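Local structure of bacterial transferase hexapeptide (Three repeats) family protein (Acinetobacter baumannii, 4M9C) at residues V93-V99 with L111-C117; G143-A149 with I160-I166. The protein is an acetyltransferase of the biosynthesis of UDP-N,N'-diacetylbacillosamine, built from a Rossmann-like domain and a left-handed beta-helix, and presumably acetylates a UDP-linked amino sugar. All coordinates share one frame. Residue numbers count along the deposited sequence, not the author numbering.

Interaction 1 of 2, residues V93-V99 with L111-C117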
loop_
_atom_site.group_PDB
_atom_site.type_symbol
_atom_site.label_atom_id
_atom_site.label_comp_id
_atom_site.label_asym_id
_atom_site.label_seq_id
_atom_site.Cartn_x
_atom_site.Cartn_y
_atom_site.Cartn_z
ATOM N N VAL A 93 -13.087 -8.855 -12.246
ATOM C CA VAL A 93 -12.270 -9.590 -11.295
ATOM C C VAL A 93 -11.756 -8.620 -10.240
ATOM O O VAL A 93 -11.187 -7.587 -10.584
ATOM C CB VAL A 93 -11.077 -10.245 -12.026
ATOM C CG1 VAL A 93 -10.128 -10.920 -11.049
ATOM C CG2 VAL A 93 -11.582 -11.245 -13.042
ATOM N N GLN A 94 -11.990 -8.930 -8.967
ATOM C CA GLN A 94 -11.408 -8.167 -7.868
ATOM C C GLN A 94 -10.511 -9.088 -7.071
ATOM O O GLN A 94 -10.407 -10.278 -7.350
ATOM C CB GLN A 94 -12.480 -7.645 -6.901
ATOM C CG GLN A 94 -13.611 -6.885 -7.526
ATOM C CD GLN A 94 -14.730 -7.797 -7.984
ATOM O OE1 GLN A 94 -15.232 -7.656 -9.102
ATOM N NE2 GLN A 94 -15.140 -8.732 -7.115
ATOM N N SER A 95 -9.887 -8.536 -6.047
ATOM C CA SER A 95 -9.122 -9.343 -5.123
ATOM C C SER A 95 -9.879 -9.363 -3.821
ATOM O O SER A 95 -10.688 -8.472 -3.555
ATOM C CB SER A 95 -7.748 -8.729 -4.909
ATOM O OG SER A 95 -7.107 -8.587 -6.160
ATOM N N THR A 96 -9.615 -10.378 -3.011
ATOM C CA THR A 96 -10.269 -10.502 -1.713
ATOM C C THR A 96 -10.107 -9.245 -0.866
ATOM O O THR A 96 -11.050 -8.802 -0.222
ATOM C CB THR A 96 -9.726 -11.708 -0.940
ATOM O OG1 THR A 96 -9.933 -12.887 -1.721
ATOM C CG2 THR A 96 -10.451 -11.871 0.412
ATOM N N ASN A 97 -8.918 -8.657 -0.863
ATOM C CA ASN A 97 -8.702 -7.511 0.010
ATOM C C ASN A 97 -8.994 -6.151 -0.635
ATOM O O ASN A 97 -8.707 -5.111 -0.038
ATOM C CB ASN A 97 -7.295 -7.528 0.627
ATOM C CG ASN A 97 -6.198 -7.271 -0.401
ATOM O OD1 ASN A 97 -6.476 -6.994 -1.568
ATOM N ND2 ASN A 97 -4.946 -7.372 0.032
ATOM N N THR A 98 -9.556 -6.154 -1.842
ATOM C CA THR A 98 -9.910 -4.900 -2.515
ATOM C C THR A 98 -10.973 -4.160 -1.708
ATOM O O THR A 98 -11.911 -4.775 -1.196
ATOM C CB THR A 98 -10.454 -5.147 -3.943
ATOM O OG1 THR A 98 -9.395 -5.609 -4.797
ATOM C CG2 THR A 98 -11.048 -3.867 -4.543
ATOM N N VAL A 99 -10.819 -2.847 -1.594
ATOM C CA VAL A 99 -11.794 -2.013 -0.903
ATOM C C VAL A 99 -12.480 -1.077 -1.896
ATOM O O VAL A 99 -11.810 -0.397 -2.684
ATOM C CB VAL A 99 -11.112 -1.167 0.198
ATOM C CG1 VAL A 99 -12.082 -0.121 0.770
ATOM C CG2 VAL A 99 -10.569 -2.069 1.299
ATOM N N LEU A 111 -10.587 -4.933 -13.626
ATOM C CA LEU A 111 -9.652 -5.866 -13.026
ATOM C C LEU A 111 -8.953 -5.154 -11.873
ATOM O O LEU A 111 -8.157 -4.246 -12.098
ATOM C CB LEU A 111 -8.627 -6.317 -14.067
ATOM C CG LEU A 111 -7.434 -7.101 -13.518
ATOM C CD1 LEU A 111 -7.879 -8.432 -12.939
ATOM C CD2 LEU A 111 -6.399 -7.308 -14.608
ATOM N N LEU A 112 -9.269 -5.544 -10.640
ATOM C CA LEU A 112 -8.708 -4.867 -9.467
ATOM C C LEU A 112 -7.829 -5.835 -8.692
ATOM O O LEU A 112 -8.329 -6.781 -8.083
ATOM C CB LEU A 112 -9.829 -4.315 -8.571
ATOM C CG LEU A 112 -10.895 -3.501 -9.322
ATOM C CD1 LEU A 112 -12.131 -3.186 -8.440
ATOM C CD2 LEU A 112 -10.311 -2.240 -9.909
ATOM N N CYS A 113 -6.524 -5.586 -8.705
ATOM C CA CYS A 113 -5.561 -6.495 -8.102
ATOM C C CYS A 113 -5.466 -6.303 -6.578
ATOM O O CYS A 113 -6.128 -5.433 -6.014
ATOM C CB CYS A 113 -4.200 -6.331 -8.796
ATOM S SG CYS A 113 -4.275 -6.727 -10.600
ATOM N N PRO A 114 -4.657 -7.135 -5.904
ATOM C CA PRO A 114 -4.545 -7.049 -4.444
ATOM C C PRO A 114 -4.127 -5.672 -3.920
ATOM O O PRO A 114 -3.294 -4.989 -4.523
ATOM C CB PRO A 114 -3.478 -8.095 -4.122
ATOM C CG PRO A 114 -3.699 -9.152 -5.199
ATOM C CD PRO A 114 -3.990 -8.339 -6.438
ATOM N N PHE A 115 -4.721 -5.288 -2.798
ATOM C CA PHE A 115 -4.445 -4.015 -2.127
ATOM C C PHE A 115 -4.884 -2.792 -2.919
ATOM O O PHE A 115 -4.319 -1.704 -2.767
ATOM C CB PHE A 115 -2.965 -3.892 -1.721
ATOM C CG PHE A 115 -2.509 -4.989 -0.817
ATOM C CD1 PHE A 115 -2.850 -4.979 0.532
ATOM C CD2 PHE A 115 -1.775 -6.055 -1.315
ATOM C CE1 PHE A 115 -2.451 -6.010 1.377
ATOM C CE2 PHE A 115 -1.372 -7.082 -0.481
ATOM C CZ PHE A 115 -1.706 -7.060 0.871
ATOM N N THR A 116 -5.893 -2.957 -3.760
ATOM C CA THR A 116 -6.446 -1.801 -4.454
ATOM C C THR A 116 -7.579 -1.182 -3.656
ATOM O O THR A 116 -8.208 -1.842 -2.827
ATOM C CB THR A 116 -6.978 -2.146 -5.847
ATOM O OG1 THR A 116 -7.678 -3.397 -5.796
ATOM C CG2 THR A 116 -5.823 -2.214 -6.857
ATOM N N CYS A 117 -7.856 0.082 -3.937
ATOM C CA CYS A 117 -8.842 0.824 -3.181
ATOM C C CYS A 117 -9.518 1.849 -4.071
ATOM O O CYS A 117 -8.848 2.638 -4.731
ATOM C CB CYS A 117 -8.169 1.529 -2.003
ATOM S SG CYS A 117 -9.331 2.435 -0.903
#
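Asn97 lays its amide over Pro114 and Phe115: OD1 accepts the backbone N of Phe115 at 2.7 Å with an N-H...O angle of 175°, and ND2 sits over one face of the Phe115 ring, 3.1 Å from CE1. Both residues lie in turns. Ser95 to Thr98 form a type I turn closed by Thr98 N to Ser95 O (3.1 Å), while Cys113 to Thr116 form a type II turn in which Phe115 takes positive phi (66°). A side-chain relay joins the two turns: Ser95 N donates to Thr98 OG1 (3.2 Å), Thr98 OG1 to Thr116 OG1 (3.0 Å), and Thr116 OG1 to Cys113 O (2.6 Å). The segments belong to successive coils at the N-terminal end of the left-handed parallel beta-helix of hexapeptide-repeat transferases, where the chain enters the first coil from the Rossmann-like domain; Leu111 also touches Val17 on helix 14-24 of that domain. Backbone pairing flanks the turns, with Leu112 N to Val93 O at 2.8 Å (169°) before them and Val99 N to Thr116 O at 3.1 Å (171°) after them. Val99 and Cys117 form a parallel bridge, CA-CA 4.7 Å, their side chains on the same face with Val99 CG1 4.1 Å from Cys117 SG. Phe115 packs against Phe115 of the second subunit and Asn97 of the third, which places this corner at the trimer interface.

Interaction 2 of 2, residues G143-A149 with I160-I166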
loop_
_atom_site.group_PDB
_atom_site.type_symbol
_atom_site.label_atom_id
_atom_site.label_comp_id
_atom_site.label_asym_id
_atom_site.label_seq_id
_atom_site.Cartn_x
_atom_site.Cartn_y
_atom_site.Cartn_z
ATOM N N GLY A 143 -12.019 7.202 -17.700
ATOM C CA GLY A 143 -12.590 6.772 -18.968
ATOM C C GLY A 143 -12.376 5.302 -19.262
ATOM O O GLY A 143 -12.236 4.496 -18.337
ATOM N N ASP A 144 -12.352 4.952 -20.551
ATOM C CA ASP A 144 -12.253 3.557 -20.978
ATOM C C ASP A 144 -10.814 3.174 -21.281
ATOM O O ASP A 144 -10.027 4.018 -21.684
ATOM C CB ASP A 144 -13.088 3.317 -22.239
ATOM C CG ASP A 144 -14.549 3.634 -22.039
ATOM O OD1 ASP A 144 -15.029 3.530 -20.894
ATOM O OD2 ASP A 144 -15.218 3.984 -23.030
ATOM N N TYR A 145 -10.495 1.897 -21.091
ATOM C CA TYR A 145 -9.178 1.349 -21.398
ATOM C C TYR A 145 -8.051 2.087 -20.697
ATOM O O TYR A 145 -6.985 2.313 -21.273
ATOM C CB TYR A 145 -8.958 1.284 -22.925
ATOM C CG TYR A 145 -10.022 0.437 -23.593
ATOM C CD1 TYR A 145 -9.983 -0.949 -23.502
ATOM C CD2 TYR A 145 -11.085 1.020 -24.271
ATOM C CE1 TYR A 145 -10.955 -1.735 -24.082
ATOM C CE2 TYR A 145 -12.071 0.237 -24.865
ATOM C CZ TYR A 145 -11.997 -1.138 -24.759
ATOM O OH TYR A 145 -12.958 -1.929 -25.341
ATOM N N VAL A 146 -8.301 2.455 -19.447
ATOM C CA VAL A 146 -7.301 3.101 -18.616
ATOM C C VAL A 146 -6.570 2.045 -17.794
ATOM O O VAL A 146 -7.175 1.065 -17.319
ATOM C CB VAL A 146 -7.951 4.151 -17.695
ATOM C CG1 VAL A 146 -6.955 4.662 -16.663
ATOM C CG2 VAL A 146 -8.509 5.302 -18.536
ATOM N N THR A 147 -5.268 2.242 -17.633
ATOM C CA THR A 147 -4.427 1.294 -16.926
ATOM C C THR A 147 -3.647 1.979 -15.825
ATOM O O THR A 147 -2.945 2.961 -16.078
ATOM C CB THR A 147 -3.428 0.629 -17.896
ATOM O OG1 THR A 147 -4.152 -0.124 -18.871
ATOM C CG2 THR A 147 -2.496 -0.301 -17.149
ATOM N N PHE A 148 -3.787 1.473 -14.602
ATOM C CA PHE A 148 -2.994 1.933 -13.459
ATOM C C PHE A 148 -1.981 0.847 -13.179
ATOM O O PHE A 148 -2.357 -0.280 -12.831
ATOM C CB PHE A 148 -3.861 2.102 -12.186
ATOM C CG PHE A 148 -4.618 3.410 -12.109
ATOM C CD1 PHE A 148 -5.059 3.887 -10.888
ATOM C CD2 PHE A 148 -4.904 4.146 -13.250
ATOM C CE1 PHE A 148 -5.763 5.077 -10.802
ATOM C CE2 PHE A 148 -5.614 5.330 -13.172
ATOM C CZ PHE A 148 -6.042 5.800 -11.948
ATOM N N ALA A 149 -0.705 1.174 -13.322
ATOM C CA ALA A 149 0.358 0.254 -12.964
ATOM C C ALA A 149 0.369 0.164 -11.443
ATOM O O ALA A 149 -0.304 0.946 -10.780
ATOM C CB ALA A 149 1.699 0.775 -13.485
ATOM N N ILE A 160 -9.312 11.220 -15.660
ATOM C CA ILE A 160 -8.337 10.507 -16.476
ATOM C C ILE A 160 -9.066 9.989 -17.704
ATOM O O ILE A 160 -9.957 9.157 -17.595
ATOM C CB ILE A 160 -7.703 9.346 -15.689
ATOM C CG1 ILE A 160 -6.951 9.902 -14.473
ATOM C CG2 ILE A 160 -6.768 8.544 -16.571
ATOM C CD1 ILE A 160 -6.328 8.851 -13.591
ATOM N N GLU A 161 -8.713 10.511 -18.872
ATOM C CA GLU A 161 -9.469 10.210 -20.082
ATOM C C GLU A 161 -9.029 8.896 -20.736
ATOM O O GLU A 161 -8.056 8.287 -20.303
ATOM C CB GLU A 161 -9.384 11.398 -21.051
ATOM C CG GLU A 161 -10.060 12.643 -20.480
ATOM C CD GLU A 161 -9.793 13.890 -21.295
ATOM O OE1 GLU A 161 -8.996 13.824 -22.253
ATOM O OE2 GLU A 161 -10.382 14.946 -20.975
ATOM N N ASP A 162 -9.762 8.461 -21.762
ATOM C CA ASP A 162 -9.517 7.176 -22.421
ATOM C C ASP A 162 -8.053 6.848 -22.666
ATOM O O ASP A 162 -7.264 7.718 -23.035
ATOM C CB ASP A 162 -10.256 7.110 -23.763
ATOM C CG ASP A 162 -11.765 7.098 -23.605
ATOM O OD1 ASP A 162 -12.457 6.996 -24.641
ATOM O OD2 ASP A 162 -12.265 7.164 -22.453
ATOM N N HIS A 163 -7.698 5.581 -22.465
ATOM C CA HIS A 163 -6.398 5.058 -22.894
ATOM C C HIS A 163 -5.174 5.625 -22.183
ATOM O O HIS A 163 -4.049 5.336 -22.572
ATOM C CB HIS A 163 -6.245 5.172 -24.425
ATOM C CG HIS A 163 -7.028 4.140 -25.172
ATOM N ND1 HIS A 163 -6.611 2.830 -25.282
ATOM C CD2 HIS A 163 -8.223 4.209 -25.806
ATOM C CE1 HIS A 163 -7.506 2.141 -25.970
ATOM N NE2 HIS A 163 -8.489 2.956 -26.308
ATOM N N ALA A 164 -5.377 6.421 -21.139
ATOM C CA ALA A 164 -4.242 6.903 -20.361
ATOM C C ALA A 164 -3.566 5.745 -19.604
ATOM O O ALA A 164 -4.213 4.768 -19.243
ATOM C CB ALA A 164 -4.683 7.978 -19.415
ATOM N N TYR A 165 -2.259 5.853 -19.391
ATOM C CA TYR A 165 -1.508 4.868 -18.609
ATOM C C TYR A 165 -0.832 5.603 -17.454
ATOM O O TYR A 165 -0.068 6.534 -17.682
ATOM C CB TYR A 165 -0.448 4.171 -19.480
ATOM C CG TYR A 165 0.486 3.233 -18.722
ATOM C CD1 TYR A 165 1.669 3.702 -18.163
ATOM C CD2 TYR A 165 0.182 1.882 -18.570
ATOM C CE1 TYR A 165 2.519 2.856 -17.472
ATOM C CE2 TYR A 165 1.036 1.021 -17.882
ATOM C CZ TYR A 165 2.201 1.516 -17.338
ATOM O OH TYR A 165 3.057 0.681 -16.648
ATOM N N ILE A 166 -1.128 5.199 -16.221
ATOM C CA ILE A 166 -0.485 5.784 -15.049
ATOM C C ILE A 166 0.599 4.845 -14.544
ATOM O O ILE A 166 0.310 3.735 -14.090
ATOM C CB ILE A 166 -1.497 6.077 -13.920
ATOM C CG1 ILE A 166 -2.733 6.782 -14.487
ATOM C CG2 ILE A 166 -0.840 6.926 -12.832
ATOM C CD1 ILE A 166 -2.425 8.107 -15.209
HETATM O O HOH W 1 -3.670 2.430 -20.730
#
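Gly143 opens a pairing of two successive coils of the left-handed parallel beta-helix, its N donating to Ile160 O at 2.8 Å. An ideal CB here would fall 2.4 Å from Asp162 OD2, so the close approach of that carboxylate depends on the missing side chain. Asp144 N donates to that oxygen, Asp162 OD2, at 2.9 Å (171°), and Asp144 O receives His163 N at 2.9 Å; the Asp144 carboxylate itself turns to Lys126 N. Tyr145, with positive phi (56°), sets its CB 3.7 Å from the centroid of the His163 ring, 19° off the normal, a CH-pi contact. The Tyr145 and His163 planes differ by just 16°, yet with centroids 5.2 Å apart the offset leaves little ring-on-ring overlap; His163 ND1 is hydrogen-bonded to Ser73 OG. Val146 points CG1 at Ile160 CG2 (3.9 Å). From Thr147 the strands run in regular parallel register, Thr147 with Tyr165 and Phe148 with Ile166, both at CA-CA 4.9 Å. Thr147 N donates to Ala164 O (3.2 Å), and Ile166 N to Thr147 O (2.9 Å, 171°). The Thr147 hydroxyl is held by Arg76 and Ala71. On the face carrying Phe148 and Ile166, opposite that of Thr147 and Tyr165, Phe148 packs CZ against Ile160 CD1, and CE2 against Ile166 CG1, each at 3.5 Å. Ala149 N completes the pairing on Ile166 O at 2.9 Å, while Ala149 CB lies 3.4 Å from Tyr165 OH.

How the interactions relate
Running from the N-terminal Rossmann-like domain, the chain passes strand 89-90 and enters the beta-helix at 93-99; interaction 1 closes a loop of 11 intervening residues when 111-117 returns alongside. One intervening coil later, 143-149 opens interaction 2, which closes over 10 residues at 160-166. The contacts follow in series, neither nested nor crossed, with centres about 17 Å apart and nearest atoms about 7 Å apart. They share one sheet, in which strand 129-130 lies between 111-112 and 147-148. Interaction 1 joins the domain junction to the trimer interface; interaction 2 pairs coils further along, touched by helix 73-85 and by no other subunit.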